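Local structure of geranyltranstransferase (Stenotrophomonas maltophilia, 7LBJ) at residues L59-G64 with E72-A77; L147-H152 with V195-L200; Q174-L179 with P255-M260. The protein probably catalyses the magnesium-dependent head-to-tail condensation of isopentenyl diphosphate with allylic diphosphates that builds trans-prenyl chains such as farnesyl diphosphate. All blocks are in the same frame, centred on the assembly; numbering follows the deposited sequence.

Contact 1. Residues L59-G64 with E72-A77; sequences LVYASG and ESLDAA
Tyr61, on helix 55-65, reaches past Leu74 to Asp75, at the start of helix 75-92. Its CB leaves the helix at an angle to residues 72-77; CG stands beside the backbone N, anti to the carbonyl carbon (chi1 -71°), and the ring beyond it carries the hydroxyl to those residues. The first ring atom to meet the partner is Tyr61 CD1, 3.8 Å from Leu74 CB, an approach oblique to the ring. One atom further, CE1 still touches that methylene and is already close to the carboxylate. The hydroxyl completes the reach: Tyr61 OH donates to Asp75 OD1 at 2.7 Å. The acceptor lies in the ring plane, at its edge, and receives the proton on its anti lone pair, while the carboxylate is turned 79° from the ring. Arg21 NE forms a salt bridge with the same OD1, so this buried oxygen has two donors, which would be expected to keep the aspartate ionised. Trp18 stacks on the ring.

Leu74 and Tyr61 slide past each other in opposite directions, so the leucine's methyls end against the helix backbone. CD1 lies 3.9 Å from Gly64 CA, packing directly on the backbone of a residue with no side chain. Beside them, Val60 CG1 touches Ala77 CB at 3.8 Å and is as close to the carbonyl oxygen of Leu74.

The contact spans a short connection and makes a packed pair of sequence-adjacent helices within the all-alpha prenyl synthase fold, with helix 11-29 covering its polar end.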
ATOM      1  N   LEU A  59      -9.436  17.156  -8.224  1.00 11.58           N
ATOM      2  CA  LEU A  59      -8.791  16.993  -9.519  1.00 12.35           C
ATOM      3  C   LEU A  59      -9.350  15.787 -10.274  1.00 13.94           C
ATOM      4  O   LEU A  59      -9.526  15.848 -11.494  1.00 12.60           O
ATOM      5  CB  LEU A  59      -7.282  16.860  -9.344  1.00 16.45           C
ATOM      6  CG  LEU A  59      -6.541  18.153  -8.977  1.00 14.10           C
ATOM      7  CD1 LEU A  59      -5.176  17.792  -8.387  1.00 17.32           C
ATOM      8  CD2 LEU A  59      -6.360  19.066 -10.218  1.00 16.41           C
ATOM      9  N   VAL A  60      -9.613  14.672  -9.576  1.00 12.31           N
ATOM     10  CA  VAL A  60     -10.217  13.514 -10.243  1.00 11.13           C
ATOM     11  C   VAL A  60     -11.579  13.887 -10.816  1.00 14.76           C
ATOM     12  O   VAL A  60     -11.883  13.627 -11.988  1.00 14.42           O
ATOM     13  CB  VAL A  60     -10.334  12.320  -9.268  1.00 11.99           C
ATOM     14  CG1 VAL A  60     -11.130  11.182  -9.920  1.00 11.56           C
ATOM     15  CG2 VAL A  60      -8.936  11.822  -8.847  1.00 11.61           C
ATOM     16  N   TYR A  61     -12.434  14.487  -9.991  1.00 12.46           N
ATOM     17  CA  TYR A  61     -13.768  14.828 -10.469  1.00 13.61           C
ATOM     18  C   TYR A  61     -13.704  15.861 -11.592  1.00 15.14           C
ATOM     19  O   TYR A  61     -14.443  15.760 -12.579  1.00 15.14           O
ATOM     20  CB  TYR A  61     -14.611  15.355  -9.321  1.00 14.08           C
ATOM     21  CG  TYR A  61     -15.037  14.328  -8.286  1.00 14.43           C
ATOM     22  CD1 TYR A  61     -15.811  13.217  -8.644  1.00 15.57           C
ATOM     23  CD2 TYR A  61     -14.723  14.509  -6.939  1.00 15.01           C
ATOM     24  CE1 TYR A  61     -16.246  12.289  -7.665  1.00 16.28           C
ATOM     25  CE2 TYR A  61     -15.164  13.591  -5.948  1.00 15.33           C
ATOM     26  CZ  TYR A  61     -15.910  12.493  -6.323  1.00 17.93           C
ATOM     27  OH  TYR A  61     -16.335  11.610  -5.349  1.00 14.13           O
ATOM     28  N   ALA A  62     -12.844  16.873 -11.443  1.00 13.22           N
ATOM     29  CA  ALA A  62     -12.791  17.963 -12.418  1.00 16.98           C
ATOM     30  C   ALA A  62     -12.243  17.466 -13.744  1.00 15.31           C
ATOM     31  O   ALA A  62     -12.671  17.913 -14.815  1.00 15.84           O
ATOM     32  CB  ALA A  62     -11.925  19.115 -11.896  1.00 15.24           C
ATOM     33  N   SER A  63     -11.288  16.543 -13.687  1.00 14.35           N
ATOM     34  CA  SER A  63     -10.764  15.938 -14.907  0.56 15.04           C
ATOM     35  C   SER A  63     -11.829  15.083 -15.580  1.00 15.45           C
ATOM     36  O   SER A  63     -12.032  15.166 -16.797  1.00 16.11           O
ATOM     37  CB  SER A  63      -9.518  15.111 -14.579  0.56 13.39           C
ATOM     38  OG  SER A  63      -8.912  14.575 -15.742  0.56 14.36           O
ATOM     39  N   GLY A  64     -12.520  14.248 -14.800  1.00 13.77           N
ATOM     40  CA  GLY A  64     -13.609  13.480 -15.378  1.00 16.52           C
ATOM     41  C   GLY A  64     -14.689  14.384 -15.931  1.00 19.96           C
ATOM     42  O   GLY A  64     -15.342  14.051 -16.928  1.00 17.23           O
ATOM     43  N   GLU A  72     -20.334   8.872 -10.172  1.00 22.48           N
ATOM     44  CA  GLU A  72     -20.308   7.480  -9.731  1.00 24.75           C
ATOM     45  C   GLU A  72     -19.157   6.714 -10.359  1.00 25.67           C
ATOM     46  O   GLU A  72     -18.644   5.761  -9.756  1.00 25.04           O
ATOM     47  CB  GLU A  72     -21.627   6.782 -10.063  1.00 31.58           C
ATOM     48  CG  GLU A  72     -22.801   7.256  -9.235  1.00 37.40           C
ATOM     49  CD  GLU A  72     -23.488   8.459  -9.846  1.00 41.42           C
ATOM     50  OE1 GLU A  72     -23.044   8.924 -10.920  1.00 32.38           O
ATOM     51  OE2 GLU A  72     -24.486   8.935  -9.254  1.00 53.69           O
ATOM     52  N   SER A  73     -18.748   7.105 -11.571  1.00 23.57           N
ATOM     53  CA  SER A  73     -17.612   6.495 -12.258  1.00 22.41           C
ATOM     54  C   SER A  73     -16.284   6.976 -11.717  1.00 22.36           C
ATOM     55  O   SER A  73     -15.242   6.444 -12.115  1.00 18.20           O
ATOM     56  CB  SER A  73     -17.643   6.816 -13.755  1.00 24.08           C
ATOM     57  OG  SER A  73     -18.746   6.221 -14.410  1.00 27.89           O
ATOM     58  N   LEU A  74     -16.295   7.992 -10.862  1.00 16.06           N
ATOM     59  CA  LEU A  74     -15.082   8.637 -10.403  1.00 17.69           C
ATOM     60  C   LEU A  74     -14.820   8.447  -8.917  1.00 14.81           C
ATOM     61  O   LEU A  74     -13.702   8.727  -8.470  1.00 14.92           O
ATOM     62  CB  LEU A  74     -15.159  10.145 -10.736  1.00 16.19           C
ATOM     63  CG  LEU A  74     -15.202  10.445 -12.248  1.00 16.06           C
ATOM     64  CD1 LEU A  74     -15.763  11.824 -12.527  1.00 20.10           C
ATOM     65  CD2 LEU A  74     -13.786  10.327 -12.870  1.00 16.04           C
ATOM     66  N   ASP A  75     -15.820   7.990  -8.148  1.00 14.96           N
ATOM     67  CA  ASP A  75     -15.723   7.973  -6.688  1.00 14.59           C
ATOM     68  C   ASP A  75     -14.535   7.147  -6.201  1.00 16.06           C
ATOM     69  O   ASP A  75     -13.808   7.572  -5.295  1.00 14.74           O
ATOM     70  CB  ASP A  75     -17.015   7.432  -6.060  1.00 17.79           C
ATOM     71  CG  ASP A  75     -18.197   8.403  -6.163  1.00 21.09           C
ATOM     72  OD1 ASP A  75     -18.001   9.638  -6.114  1.00 21.17           O
ATOM     73  OD2 ASP A  75     -19.346   7.919  -6.281  1.00 19.56           O
ATOM     74  N   ALA A  76     -14.344   5.938  -6.753  1.00 16.59           N
ATOM     75  CA  ALA A  76     -13.235   5.102  -6.293  1.00 17.05           C
ATOM     76  C   ALA A  76     -11.898   5.770  -6.575  1.00 14.36           C
ATOM     77  O   ALA A  76     -10.994   5.767  -5.728  1.00 15.45           O
ATOM     78  CB  ALA A  76     -13.274   3.715  -6.956  1.00 13.85           C
ATOM     79  N   ALA A  77     -11.736   6.322  -7.780  1.00 13.56           N
ATOM     80  CA  ALA A  77     -10.477   6.995  -8.087  1.00 13.07           C
ATOM     81  C   ALA A  77     -10.273   8.183  -7.168  1.00 13.22           C
ATOM     82  O   ALA A  77      -9.161   8.405  -6.671  1.00 13.18           O
ATOM     83  CB  ALA A  77     -10.438   7.451  -9.547  1.00 16.40           C
TER

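Contact 2. Residues L147-H152 with V195-L200; sequences LQTLAH and VRMGAL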
ATOM      1  N   LEU A 147      -5.092   1.465 -11.241  1.00 13.89           N
ATOM      2  CA  LEU A 147      -4.199   0.891 -10.239  1.00 13.18           C
ATOM      3  C   LEU A 147      -2.739   1.032 -10.640  1.00 13.53           C
ATOM      4  O   LEU A 147      -1.896   1.341  -9.794  1.00 12.68           O
ATOM      5  CB  LEU A 147      -4.518  -0.580 -10.007  1.00 14.23           C
ATOM      6  CG  LEU A 147      -5.734  -0.860  -9.119  1.00 18.61           C
ATOM      7  CD1 LEU A 147      -6.455  -2.114  -9.589  1.00 20.55           C
ATOM      8  CD2 LEU A 147      -5.290  -1.046  -7.700  1.00 18.93           C
ATOM      9  N   GLN A 148      -2.414   0.797 -11.916  1.00 12.14           N
ATOM     10  CA  GLN A 148      -1.045   1.037 -12.360  1.00 13.55           C
ATOM     11  C   GLN A 148      -0.657   2.490 -12.134  1.00 15.25           C
ATOM     12  O   GLN A 148       0.466   2.795 -11.693  1.00 12.79           O
ATOM     13  CB  GLN A 148      -0.904   0.700 -13.844  1.00 16.94           C
ATOM     14  CG  GLN A 148      -1.103  -0.757 -14.213  1.00 17.76           C
ATOM     15  CD  GLN A 148      -1.132  -0.951 -15.716  1.00 25.66           C
ATOM     16  OE1 GLN A 148      -1.880  -0.281 -16.423  1.00 23.81           O
ATOM     17  NE2 GLN A 148      -0.308  -1.845 -16.210  1.00 28.16           N
ATOM     18  N   THR A 149      -1.566   3.406 -12.475  1.00 12.86           N
ATOM     19  CA  THR A 149      -1.267   4.831 -12.327  1.00 14.15           C
ATOM     20  C   THR A 149      -0.981   5.168 -10.872  1.00 13.24           C
ATOM     21  O   THR A 149       0.008   5.848 -10.557  1.00 12.73           O
ATOM     22  CB  THR A 149      -2.450   5.665 -12.858  1.00 14.07           C
ATOM     23  OG1 THR A 149      -2.568   5.465 -14.272  1.00 16.59           O
ATOM     24  CG2 THR A 149      -2.261   7.170 -12.584  1.00 12.96           C
ATOM     25  N   LEU A 150      -1.854   4.705  -9.964  1.00 12.62           N
ATOM     26  CA  LEU A 150      -1.717   5.074  -8.557  1.00 12.84           C
ATOM     27  C   LEU A 150      -0.470   4.453  -7.944  1.00 12.82           C
ATOM     28  O   LEU A 150       0.239   5.109  -7.167  1.00 10.96           O
ATOM     29  CB  LEU A 150      -2.963   4.638  -7.777  1.00 11.29           C
ATOM     30  CG  LEU A 150      -2.996   5.137  -6.333  1.00 12.77           C
ATOM     31  CD1 LEU A 150      -3.108   6.678  -6.295  1.00 13.76           C
ATOM     32  CD2 LEU A 150      -4.199   4.494  -5.623  1.00 16.56           C
ATOM     33  N   ALA A 151      -0.180   3.192  -8.282  1.00 11.45           N
ATOM     34  CA  ALA A 151       1.014   2.551  -7.734  1.00 11.59           C
ATOM     35  C   ALA A 151       2.277   3.257  -8.203  1.00 13.15           C
ATOM     36  O   ALA A 151       3.197   3.511  -7.411  1.00 13.55           O
ATOM     37  CB  ALA A 151       1.066   1.079  -8.134  1.00 10.92           C
ATOM     38  N   HIS A 152       2.357   3.566  -9.499  1.00 13.90           N
ATOM     39  CA  HIS A 152       3.557   4.235 -10.004  0.59 14.22           C
ATOM     40  C   HIS A 152       3.765   5.579  -9.325  1.00 13.68           C
ATOM     41  O   HIS A 152       4.903   5.954  -8.994  1.00 13.34           O
ATOM     42  CB  HIS A 152       3.491   4.434 -11.519  0.59 16.10           C
ATOM     43  CG  HIS A 152       4.729   5.063 -12.086  0.59 17.69           C
ATOM     44  ND1 HIS A 152       4.755   6.345 -12.590  0.59 26.33           N
ATOM     45  CD2 HIS A 152       5.994   4.589 -12.205  0.59 22.55           C
ATOM     46  CE1 HIS A 152       5.977   6.631 -13.002  0.59 20.15           C
ATOM     47  NE2 HIS A 152       6.749   5.584 -12.780  0.59 22.73           N
ATOM     48  N   VAL A 195      -5.261  13.649 -11.876  1.00 12.83           N
ATOM     49  CA  VAL A 195      -5.780  14.122 -13.160  1.00 15.18           C
ATOM     50  C   VAL A 195      -5.841  12.978 -14.169  1.00 13.17           C
ATOM     51  O   VAL A 195      -6.815  12.844 -14.919  1.00 13.01           O
ATOM     52  CB  VAL A 195      -4.923  15.293 -13.668  1.00 15.47           C
ATOM     53  CG1 VAL A 195      -5.253  15.630 -15.151  1.00 14.97           C
ATOM     54  CG2 VAL A 195      -5.119  16.514 -12.730  1.00  9.93           C
ATOM     55  N   ARG A 196      -4.800  12.139 -14.213  1.00 12.66           N
ATOM     56  CA  ARG A 196      -4.801  11.045 -15.186  1.00 11.36           C
ATOM     57  C   ARG A 196      -5.947  10.078 -14.927  1.00 11.36           C
ATOM     58  O   ARG A 196      -6.589   9.599 -15.874  1.00 10.74           O
ATOM     59  CB  ARG A 196      -3.458  10.311 -15.155  1.00  9.57           C
ATOM     60  CG  ARG A 196      -3.441   9.088 -16.052  1.00 12.47           C
ATOM     61  CD  ARG A 196      -2.062   8.407 -16.044  1.00 15.83           C
ATOM     62  NE  ARG A 196      -2.124   7.120 -16.723  1.00 14.86           N
ATOM     63  CZ  ARG A 196      -2.045   6.965 -18.034  1.00 15.29           C
ATOM     64  NH1 ARG A 196      -1.841   7.996 -18.842  1.00 16.79           N
ATOM     65  NH2 ARG A 196      -2.154   5.740 -18.551  1.00 20.75           N
ATOM     66  N   MET A 197      -6.205   9.751 -13.653  1.00 11.87           N
ATOM     67  CA  MET A 197      -7.248   8.771 -13.348  1.00 13.20           C
ATOM     68  C   MET A 197      -8.626   9.299 -13.696  1.00 13.06           C
ATOM     69  O   MET A 197      -9.452   8.563 -14.250  1.00 14.18           O
ATOM     70  CB  MET A 197      -7.173   8.352 -11.880  1.00 11.33           C
ATOM     71  CG  MET A 197      -5.851   7.586 -11.607  1.00 17.37           C
ATOM     72  SD  MET A 197      -5.412   7.505  -9.856  1.00 26.09           S
ATOM     73  CE  MET A 197      -6.469   6.173  -9.479  1.00 12.69           C
ATOM     74  N   GLY A 198      -8.899  10.571 -13.375  1.00 12.64           N
ATOM     75  CA  GLY A 198     -10.170  11.150 -13.777  1.00 15.73           C
ATOM     76  C   GLY A 198     -10.369  11.096 -15.277  1.00 13.92           C
ATOM     77  O   GLY A 198     -11.462  10.786 -15.757  1.00 14.47           O
ATOM     78  N   ALA A 199      -9.304  11.370 -16.034  1.00 14.04           N
ATOM     79  CA  ALA A 199      -9.410  11.362 -17.486  1.00 15.18           C
ATOM     80  C   ALA A 199      -9.538   9.942 -18.015  1.00 13.74           C
ATOM     81  O   ALA A 199     -10.274   9.704 -18.978  1.00 16.39           O
ATOM     82  CB  ALA A 199      -8.199  12.062 -18.110  1.00 13.41           C
ATOM     83  N   LEU A 200      -8.832   8.981 -17.394  1.00 11.62           N
ATOM     84  CA  LEU A 200      -9.025   7.583 -17.781  1.00 14.40           C
ATOM     85  C   LEU A 200     -10.471   7.155 -17.568  1.00 14.64           C
ATOM     86  O   LEU A 200     -11.056   6.467 -18.414  1.00 14.78           O
ATOM     87  CB  LEU A 200      -8.094   6.675 -16.987  1.00 14.09           C
ATOM     88  CG  LEU A 200      -6.630   6.703 -17.401  1.00 14.59           C
ATOM     89  CD1 LEU A 200      -5.820   5.900 -16.390  1.00 16.03           C
ATOM     90  CD2 LEU A 200      -6.492   6.111 -18.797  1.00 15.39           C
TER
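Thr149 faces Arg196 and Met197 where helix 140-154 runs antiparallel to helix 176-201, with an angle of 179° between the two short segments and axes 9.9 Å apart at closest approach. Before it in sequence, Leu147 points away from residues 195-200 and packs on Phe130 and Leu133 of helix 115-134 and on Leu147 of the second subunit. Gln148 packs on Ala134 of the second subunit, and its NE2 makes a weak hydrogen bond to Asp135 of that subunit.

Thr149 carries most of the contact, and its two branches divide the work. OG1 accepts from Arg196 NE at 3.0 Å, with an N-H...O angle of 148°. The oxygen lies in the guanidinium plane, at its edge, and the arginine chain is extended from CG to NE to arrive there. The same hydroxyl is hydrogen-bonded to the carbonyl oxygen of Ala145, one turn earlier on its own helix, which helps fix its rotation. Leu200 CD1 approaches this oxygen to 3.9 Å. OG1 stands beside the backbone N (chi1 -66°), which leaves the methyl branch, CG2, anti to that N. CG2 rests 3.7 Å from Met197 CG; it is equally near Arg196 CD, so it touches both neighbours.

Next along the helix, Leu150 adds a looser apolar touch. Its CB is 4.2 Å from Met197 CE, the methyl that the bend at chi3 turns to this side. Leu133 and Ser80 touch both of these side chains, enclosing the apolar side, whereas Arg196 lies toward the exposed margin.

This is an antiparallel pair of neighbouring helices in the all-alpha bundle of the polyprenyl synthase fold, and residues on another side of helix 140-154, Leu147, Gln148 and Ala151, pack against the second subunit.

Contact 3. Residues Q174-L179 with P255-M260; sequences QTLAAL and PALLGM
Leu257 projects from helix 254-258 and fits between Leu176, Leu179 and the carbonyl of Gln174 at the start of helix 176-201. Its CD1 lies 3.6 Å from Gln174 O and 3.8 Å from Leu179 CD2, filling the hollow these three form. The carbonyl oxygen that the methyl meets is also hydrogen-bonded to the hydroxyl of Ser252. Leu179 forms the buried side of the hollow.

A second bump points the other way. Leu176 slides past Leu257 in the opposite direction, its CG 4.0 Å from Leu257 CB, and its CD2 lies between Leu257 CB and Leu258 CG. Leu176 CD1 meets Leu258 CD2 at 3.7 Å. The leucines are thus offset and fill each other's gaps, with Phe254 touching both Leu176 and Leu179.

Both backbones turn here. Thr175 is the N-cap of helix 176-201, its OG1 accepting from Ala178 N at 3.2 Å. Gly259 leaves helix 254-258 with a positive phi of 82° and is at the N-cap position of the next helix, 260-277.

The arrangement is a small leucine cluster between helix ends at the surface of the all-alpha prenyl synthase fold, joining the N-terminus of a long bundle helix to a short helical turn.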
ATOM      1  N   GLN A 174      19.618  22.135  -0.692  1.00 35.77           N
ATOM      2  CA  GLN A 174      19.417  21.556  -2.012  1.00 31.55           C
ATOM      3  C   GLN A 174      19.584  22.609  -3.104  1.00 33.93           C
ATOM      4  O   GLN A 174      19.293  23.791  -2.905  1.00 33.28           O
ATOM      5  CB  GLN A 174      18.020  20.931  -2.099  1.00 26.68           C
ATOM      6  CG  GLN A 174      17.807  19.810  -1.090  1.00 31.82           C
ATOM      7  CD  GLN A 174      16.372  19.334  -1.029  1.00 33.14           C
ATOM      8  OE1 GLN A 174      15.556  19.875  -0.276  1.00 36.86           O
ATOM      9  NE2 GLN A 174      16.055  18.305  -1.811  1.00 32.83           N
ATOM     10  N   THR A 175      20.065  22.171  -4.268  1.00 30.87           N
ATOM     11  CA  THR A 175      20.059  23.035  -5.442  1.00 28.33           C
ATOM     12  C   THR A 175      18.643  23.156  -5.995  1.00 29.05           C
ATOM     13  O   THR A 175      17.753  22.367  -5.657  1.00 24.16           O
ATOM     14  CB  THR A 175      20.967  22.481  -6.530  1.00 29.32           C
ATOM     15  OG1 THR A 175      20.415  21.235  -7.002  1.00 30.08           O
ATOM     16  CG2 THR A 175      22.378  22.267  -5.982  1.00 36.40           C
ATOM     17  N   LEU A 176      18.435  24.160  -6.857  1.00 28.69           N
ATOM     18  CA  LEU A 176      17.131  24.314  -7.508  1.00 25.09           C
ATOM     19  C   LEU A 176      16.735  23.065  -8.283  1.00 23.86           C
ATOM     20  O   LEU A 176      15.572  22.642  -8.243  1.00 24.48           O
ATOM     21  CB  LEU A 176      17.149  25.512  -8.453  1.00 22.42           C
ATOM     22  CG  LEU A 176      16.788  26.877  -7.901  1.00 23.10           C
ATOM     23  CD1 LEU A 176      17.293  27.920  -8.881  1.00 24.40           C
ATOM     24  CD2 LEU A 176      15.286  26.995  -7.692  1.00 25.62           C
ATOM     25  N   ALA A 177      17.676  22.484  -9.029  1.00 27.90           N
ATOM     26  CA  ALA A 177      17.377  21.252  -9.759  1.00 25.42           C
ATOM     27  C   ALA A 177      16.907  20.155  -8.812  1.00 23.24           C
ATOM     28  O   ALA A 177      15.903  19.481  -9.073  1.00 22.99           O
ATOM     29  CB  ALA A 177      18.604  20.794 -10.545  1.00 31.04           C
ATOM     30  N   ALA A 178      17.606  19.982  -7.690  1.00 22.25           N
ATOM     31  CA  ALA A 178      17.282  18.895  -6.773  1.00 27.83           C
ATOM     32  C   ALA A 178      15.964  19.146  -6.047  1.00 21.52           C
ATOM     33  O   ALA A 178      15.177  18.216  -5.832  1.00 21.56           O
ATOM     34  CB  ALA A 178      18.422  18.716  -5.765  1.00 27.06           C
ATOM     35  N   LEU A 179      15.735  20.389  -5.622  1.00 24.03           N
ATOM     36  CA  LEU A 179      14.481  20.750  -4.968  1.00 22.29           C
ATOM     37  C   LEU A 179      13.298  20.485  -5.887  1.00 19.97           C
ATOM     38  O   LEU A 179      12.274  19.910  -5.475  1.00 17.62           O
ATOM     39  CB  LEU A 179      14.542  22.229  -4.561  1.00 19.71           C
ATOM     40  CG  LEU A 179      13.426  22.788  -3.689  1.00 23.71           C
ATOM     41  CD1 LEU A 179      13.427  22.050  -2.356  1.00 25.29           C
ATOM     42  CD2 LEU A 179      13.626  24.290  -3.495  1.00 25.46           C
ATOM     43  N   PRO A 255      11.745  30.685  -2.594  1.00 22.36           N
ATOM     44  CA  PRO A 255      12.142  32.082  -2.322  1.00 23.23           C
ATOM     45  C   PRO A 255      13.575  32.211  -1.845  1.00 26.45           C
ATOM     46  O   PRO A 255      14.218  33.228  -2.133  1.00 26.49           O
ATOM     47  CB  PRO A 255      11.154  32.544  -1.242  1.00 22.84           C
ATOM     48  CG  PRO A 255       9.969  31.622  -1.405  1.00 26.27           C
ATOM     49  CD  PRO A 255      10.554  30.301  -1.812  1.00 21.50           C
ATOM     50  N   ALA A 256      14.108  31.225  -1.118  1.00 25.42           N
ATOM     51  CA  ALA A 256      15.486  31.364  -0.657  1.00 29.83           C
ATOM     52  C   ALA A 256      16.458  31.248  -1.820  1.00 26.50           C
ATOM     53  O   ALA A 256      17.456  31.976  -1.879  1.00 27.70           O
ATOM     54  CB  ALA A 256      15.808  30.324   0.415  1.00 28.49           C
ATOM     55  N   LEU A 257      16.167  30.360  -2.768  1.00 24.23           N
ATOM     56  CA  LEU A 257      17.081  30.113  -3.879  1.00 26.93           C
ATOM     57  C   LEU A 257      16.880  31.091  -5.026  1.00 28.73           C
ATOM     58  O   LEU A 257      17.830  31.382  -5.758  1.00 29.04           O
ATOM     59  CB  LEU A 257      16.901  28.685  -4.386  1.00 22.76           C
ATOM     60  CG  LEU A 257      17.477  27.584  -3.505  1.00 26.98           C
ATOM     61  CD1 LEU A 257      16.854  26.240  -3.864  1.00 25.75           C
ATOM     62  CD2 LEU A 257      18.966  27.536  -3.693  1.00 28.77           C
ATOM     63  N   LEU A 258      15.666  31.600  -5.213  1.00 25.53           N
ATOM     64  CA  LEU A 258      15.410  32.525  -6.309  1.00 27.19           C
ATOM     65  C   LEU A 258      15.275  33.968  -5.858  1.00 26.33           C
ATOM     66  O   LEU A 258      15.242  34.857  -6.711  1.00 25.02           O
ATOM     67  CB  LEU A 258      14.137  32.127  -7.056  1.00 22.37           C
ATOM     68  CG  LEU A 258      14.218  30.783  -7.776  1.00 17.82           C
ATOM     69  CD1 LEU A 258      12.815  30.355  -8.186  1.00 21.98           C
ATOM     70  CD2 LEU A 258      15.134  30.898  -8.969  1.00 22.36           C
ATOM     71  N   GLY A 259      15.192  34.222  -4.553  1.00 23.47           N
ATOM     72  CA  GLY A 259      14.713  35.514  -4.096  1.00 24.52           C
ATOM     73  C   GLY A 259      13.198  35.525  -4.114  1.00 24.66           C
ATOM     74  O   GLY A 259      12.572  34.746  -4.844  1.00 24.36           O
ATOM     75  N   MET A 260      12.581  36.378  -3.295  1.00 29.98           N
ATOM     76  CA  MET A 260      11.123  36.369  -3.213  1.00 28.80           C
ATOM     77  C   MET A 260      10.498  36.817  -4.532  1.00 28.17           C
ATOM     78  O   MET A 260       9.560  36.184  -5.031  1.00 27.97           O
ATOM     79  CB  MET A 260      10.658  37.250  -2.053  1.00 30.51           C
ATOM     80  CG  MET A 260       9.154  37.330  -1.907  1.00 34.91           C
ATOM     81  SD  MET A 260       8.336  35.725  -1.724  1.00 36.43           S
ATOM     82  CE  MET A 260       9.042  35.178  -0.200  1.00 32.62           C
TER

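How the contacts relate
Contacts 1 and 2 are buried on the same side of the chain's centre and touch directly: Ser63 OG is probably hydrogen-bonded to Val195 O, and Leu74 CD2 packs on Gly198 O. Contact 3 lies at the surface, its centre about 34 Å from that of contact 1 and 30 Å from that of contact 2. Helix 176-201 nevertheless links contacts 2 and 3, which use its later part and its beginning. The chemistry follows the location. Each of the two interior contacts combines apolar packing with one side-chain hydrogen bond, to a carboxylate in one and from a guanidinium in the other, whereas the surface contact relies on leucines.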